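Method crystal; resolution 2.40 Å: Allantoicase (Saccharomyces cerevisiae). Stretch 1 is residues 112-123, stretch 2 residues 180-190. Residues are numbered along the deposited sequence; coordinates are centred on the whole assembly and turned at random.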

# COMPACT_ATOMS: atom_id res chain seq x y z
N ILE A 112 4.65 8.28 9.70
CA ILE A 112 4.53 9.72 9.64
C ILE A 112 5.88 10.29 9.20
O ILE A 112 6.90 10.12 9.88
CB ILE A 112 4.09 10.29 11.01
CG1 ILE A 112 2.60 9.95 11.29
CG2 ILE A 112 4.35 11.80 11.11
CD1 ILE A 112 1.61 10.77 10.47
N ASP A 113 5.86 10.94 8.03
CA ASP A 113 7.03 11.63 7.48
C ASP A 113 6.87 13.17 7.56
O ASP A 113 6.01 13.76 6.87
CB ASP A 113 7.25 11.17 6.03
CG ASP A 113 8.64 11.57 5.45
OD1 ASP A 113 9.47 12.27 6.13
OD2 ASP A 113 8.97 11.21 4.29
N THR A 114 7.69 13.81 8.37
CA THR A 114 7.71 15.28 8.46
C THR A 114 8.74 15.90 7.53
O THR A 114 9.16 17.02 7.76
CB THR A 114 8.01 15.72 9.93
OG1 THR A 114 9.21 15.10 10.41
CG2 THR A 114 6.95 15.23 10.90
N ALA A 115 9.13 15.20 6.47
CA ALA A 115 10.15 15.68 5.51
C ALA A 115 10.05 17.15 5.13
O ALA A 115 9.00 17.63 4.68
CB ALA A 115 10.12 14.84 4.24
N PHE A 116 11.18 17.84 5.30
CA PHE A 116 11.33 19.27 4.96
C PHE A 116 10.59 20.25 5.89
O PHE A 116 10.68 21.47 5.69
CB PHE A 116 10.98 19.56 3.49
CG PHE A 116 11.70 18.68 2.51
CD1 PHE A 116 13.06 18.76 2.36
CD2 PHE A 116 11.00 17.73 1.77
CE1 PHE A 116 13.72 17.92 1.48
CE2 PHE A 116 11.64 16.89 0.89
CZ PHE A 116 12.99 16.98 0.73
N PHE A 117 9.85 19.73 6.87
CA PHE A 117 9.32 20.58 7.94
C PHE A 117 10.36 20.51 9.04
O PHE A 117 10.39 19.55 9.81
CB PHE A 117 7.93 20.14 8.37
CG PHE A 117 6.93 20.19 7.28
CD1 PHE A 117 6.44 21.43 6.83
CD2 PHE A 117 6.48 19.03 6.66
CE1 PHE A 117 5.51 21.51 5.82
CE2 PHE A 117 5.54 19.10 5.62
CZ PHE A 117 5.05 20.35 5.21
N ASN A 118 11.27 21.48 9.05
CA ASN A 118 12.40 21.49 9.95
C ASN A 118 12.15 22.49 11.06
O ASN A 118 12.79 23.49 11.15
CB ASN A 118 13.72 21.80 9.19
CG ASN A 118 14.95 21.19 9.88
OD1 ASN A 118 14.98 20.00 10.19
ND2 ASN A 118 15.98 22.01 10.10
N GLY A 119 11.18 22.19 11.91
CA GLY A 119 10.89 22.99 13.10
C GLY A 119 9.40 23.26 13.20
O GLY A 119 8.82 23.27 14.29
N ASN A 120 8.77 23.47 12.03
CA ASN A 120 7.34 23.65 11.95
C ASN A 120 6.63 22.29 11.71
O ASN A 120 5.45 22.25 11.35
CB ASN A 120 6.98 24.67 10.86
CG ASN A 120 7.45 24.25 9.47
OD1 ASN A 120 8.44 23.53 9.33
ND2 ASN A 120 6.73 24.69 8.43
N HIS A 121 7.37 21.19 11.91
CA HIS A 121 6.81 19.86 11.84
C HIS A 121 5.75 19.69 12.92
O HIS A 121 5.78 20.37 13.93
CB HIS A 121 7.90 18.83 12.07
CG HIS A 121 8.62 18.99 13.37
ND1 HIS A 121 8.28 18.28 14.50
CD2 HIS A 121 9.63 19.82 13.74
CE1 HIS A 121 9.06 18.65 15.50
NE2 HIS A 121 9.88 19.59 15.06
N ALA A 122 4.77 18.81 12.66
CA ALA A 122 3.84 18.33 13.70
C ALA A 122 4.61 17.93 14.97
O ALA A 122 5.48 17.05 14.87
CB ALA A 122 3.10 17.13 13.19
N PRO A 123 4.33 18.55 16.12
CA PRO A 123 4.99 18.18 17.38
C PRO A 123 4.52 16.85 17.93
O PRO A 123 5.31 16.13 18.55
CB PRO A 123 4.59 19.30 18.35
CG PRO A 123 3.96 20.33 17.53
CD PRO A 123 3.40 19.69 16.32
N LYS A 180 -4.69 13.29 13.86
CA LYS A 180 -4.70 14.49 14.69
C LYS A 180 -3.26 14.99 14.85
O LYS A 180 -2.37 14.21 15.18
CB LYS A 180 -5.28 14.19 16.07
CG LYS A 180 -6.72 13.67 16.13
CD LYS A 180 -7.23 13.81 17.58
CE LYS A 180 -8.74 13.56 17.72
NZ LYS A 180 -9.21 13.45 19.17
N MSE A 181 -3.04 16.27 14.61
CA MSE A 181 -1.76 16.96 14.82
C MSE A 181 -1.94 18.05 15.89
O MSE A 181 -2.80 18.95 15.73
CB MSE A 181 -1.33 17.59 13.49
CG MSE A 181 -0.26 18.69 13.55
SE MSE A 181 0.52 19.05 11.77
CE MSE A 181 -0.95 19.66 10.95
N TYR A 182 -1.14 17.97 16.94
CA TYR A 182 -1.28 18.86 18.08
C TYR A 182 -0.15 19.90 18.14
O TYR A 182 1.01 19.51 18.40
CB TYR A 182 -1.22 18.07 19.39
CG TYR A 182 -2.22 16.93 19.54
CD1 TYR A 182 -1.99 15.68 18.95
CD2 TYR A 182 -3.35 17.08 20.35
CE1 TYR A 182 -2.87 14.63 19.14
CE2 TYR A 182 -4.24 16.03 20.54
CZ TYR A 182 -4.00 14.81 19.94
OH TYR A 182 -4.89 13.78 20.13
N PRO A 183 -0.44 21.20 17.94
CA PRO A 183 -1.76 21.76 17.67
C PRO A 183 -1.95 22.15 16.21
O PRO A 183 -3.08 22.39 15.78
CB PRO A 183 -1.78 23.00 18.54
CG PRO A 183 -0.38 23.46 18.47
CD PRO A 183 0.48 22.22 18.48
N ASP A 184 -0.84 22.20 15.49
CA ASP A 184 -0.75 22.65 14.12
C ASP A 184 0.70 22.43 13.62
O ASP A 184 1.60 22.16 14.42
CB ASP A 184 -1.17 24.14 13.99
CG ASP A 184 -0.41 25.06 14.91
OD1 ASP A 184 0.78 25.32 14.68
OD2 ASP A 184 -0.94 25.66 15.87
N GLY A 185 0.90 22.53 12.30
CA GLY A 185 2.23 22.37 11.70
C GLY A 185 2.21 21.70 10.34
O GLY A 185 1.25 21.82 9.58
N GLY A 186 3.27 20.96 10.04
CA GLY A 186 3.37 20.30 8.75
C GLY A 186 3.67 18.82 8.87
O GLY A 186 4.41 18.38 9.78
N ILE A 187 3.09 18.08 7.94
CA ILE A 187 3.41 16.68 7.74
C ILE A 187 3.46 16.41 6.23
O ILE A 187 2.51 16.73 5.50
CB ILE A 187 2.36 15.77 8.41
CG1 ILE A 187 2.35 15.94 9.95
CG2 ILE A 187 2.62 14.29 8.05
CD1 ILE A 187 1.14 15.28 10.63
N ALA A 188 4.53 15.77 5.79
CA ALA A 188 4.73 15.43 4.38
C ALA A 188 3.87 14.23 3.97
O ALA A 188 3.04 14.35 3.05
CB ALA A 188 6.22 15.18 4.11
N ARG A 189 4.03 13.10 4.67
CA ARG A 189 3.33 11.87 4.32
C ARG A 189 2.74 11.15 5.49
O ARG A 189 3.33 11.15 6.59
CB ARG A 189 4.23 10.87 3.59
CG ARG A 189 4.64 11.29 2.17
CD ARG A 189 3.49 11.43 1.19
NE ARG A 189 3.99 11.78 -0.15
CZ ARG A 189 4.27 13.02 -0.56
NH1 ARG A 189 4.07 14.08 0.21
NH2 ARG A 189 4.72 13.20 -1.79
N PHE A 190 1.61 10.50 5.24
CA PHE A 190 0.98 9.61 6.24
C PHE A 190 0.58 8.27 5.64
O PHE A 190 -0.31 8.22 4.79
CB PHE A 190 -0.22 10.31 6.88
CG PHE A 190 -1.01 9.47 7.87
CD1 PHE A 190 -0.37 8.58 8.77
CD2 PHE A 190 -2.40 9.60 7.93
CE1 PHE A 190 -1.11 7.82 9.68
CE2 PHE A 190 -3.14 8.87 8.86
CZ PHE A 190 -2.49 7.98 9.73

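The two stretches meet through backbone pairing at two sites, with a loop of stretch 1 between them. At the first site the strand at Ile112 and Asp113 runs antiparallel to the strand at Arg189 and Phe190. Asp113 and Arg189 form the hydrogen-bonded pair. Asp113 N donates to Arg189 O at 2.9 Å and is nearly linear, at 175°. Arg189 N returns a bond to Asp113 O at 3.0 Å. The same carbonyl also accepts from Ala188 N, 2.7 Å from Asp113 O, so one acceptor serves two successive amides. Ile112 and Phe190 are the non-hydrogen-bonded pair. There Ile112 CA lies 3.6 Å from Arg189 O in a CA-H...O contact.

Stretch 1 then leaves the pairing through a type II turn from Thr114 to Phe117, closed by Phe117 N to Thr114 O at 2.9 Å. Asp113 OD1 accepts from Ala115 N at 3.0 Å, which ties the aspartate side chain to the start of the turn. Gly119 has a positive phi of 133°, where a side chain would be jammed against the preceding carbonyl.

The chain returns at His121, which makes a single bridge with Gly186. Ala122 N donates to Gly186 O at 2.9 Å. Gly186 N gives a weak bond to Asn120 O, also at 2.9 Å but with an angle of only 130°. His121 CA adds a CA-H...O contact to Gly186 O at 3.5 Å.

Among the side chains, Phe117 is central. Its CA-to-CB bond points toward stretch 2, and one face of its buried ring covers Gly186. Gly186 CA sits 3.6 Å from the centroid of the Phe117 ring, almost on the ring normal, in a CH-pi contact. The lack of a side chain permits this fit: a CB on Gly186 would come within 2.3 Å of Phe117 CD1. At the ring edge, Phe117 CE2 is 3.5 Å from Ala188 N. Gly185 is similarly constrained, because a CB there would lie 2.7 Å from Asn120 O.

Ala188 points toward stretch 1. Its small methyl fits beside the turn, with Ala188 CB 3.9 Å from Ala115 CB. Ala122 is also small and buried. Ala122 CB touches both Ile187 CG1 and the SE atom of selenomethionine Met181, each at 3.5 Å.

Ile112 and Phe190 share one face of the sheet, where Ile112 CD1 meets Phe190 CD1 at 3.4 Å. Ile112 CG2 also reaches Ile187 CG2 at 4.3 Å, extending the apolar contact. Asp113 and Arg189 occupy the other face. Their CB atoms are 3.9 Å apart, but the end of the arginine leads away to partners elsewhere in the structure.

Pro123 ends the contact. Pro123 CD packs 3.2 Å from Tyr182 O, and Pro123 CG lies 4.1 Å from Pro183 CD, just after the cis peptide bond. Pro123 has no amide hydrogen to donate, and its contacts with stretch 2 are packing contacts. In all, 681 Å² is buried, counting both sides.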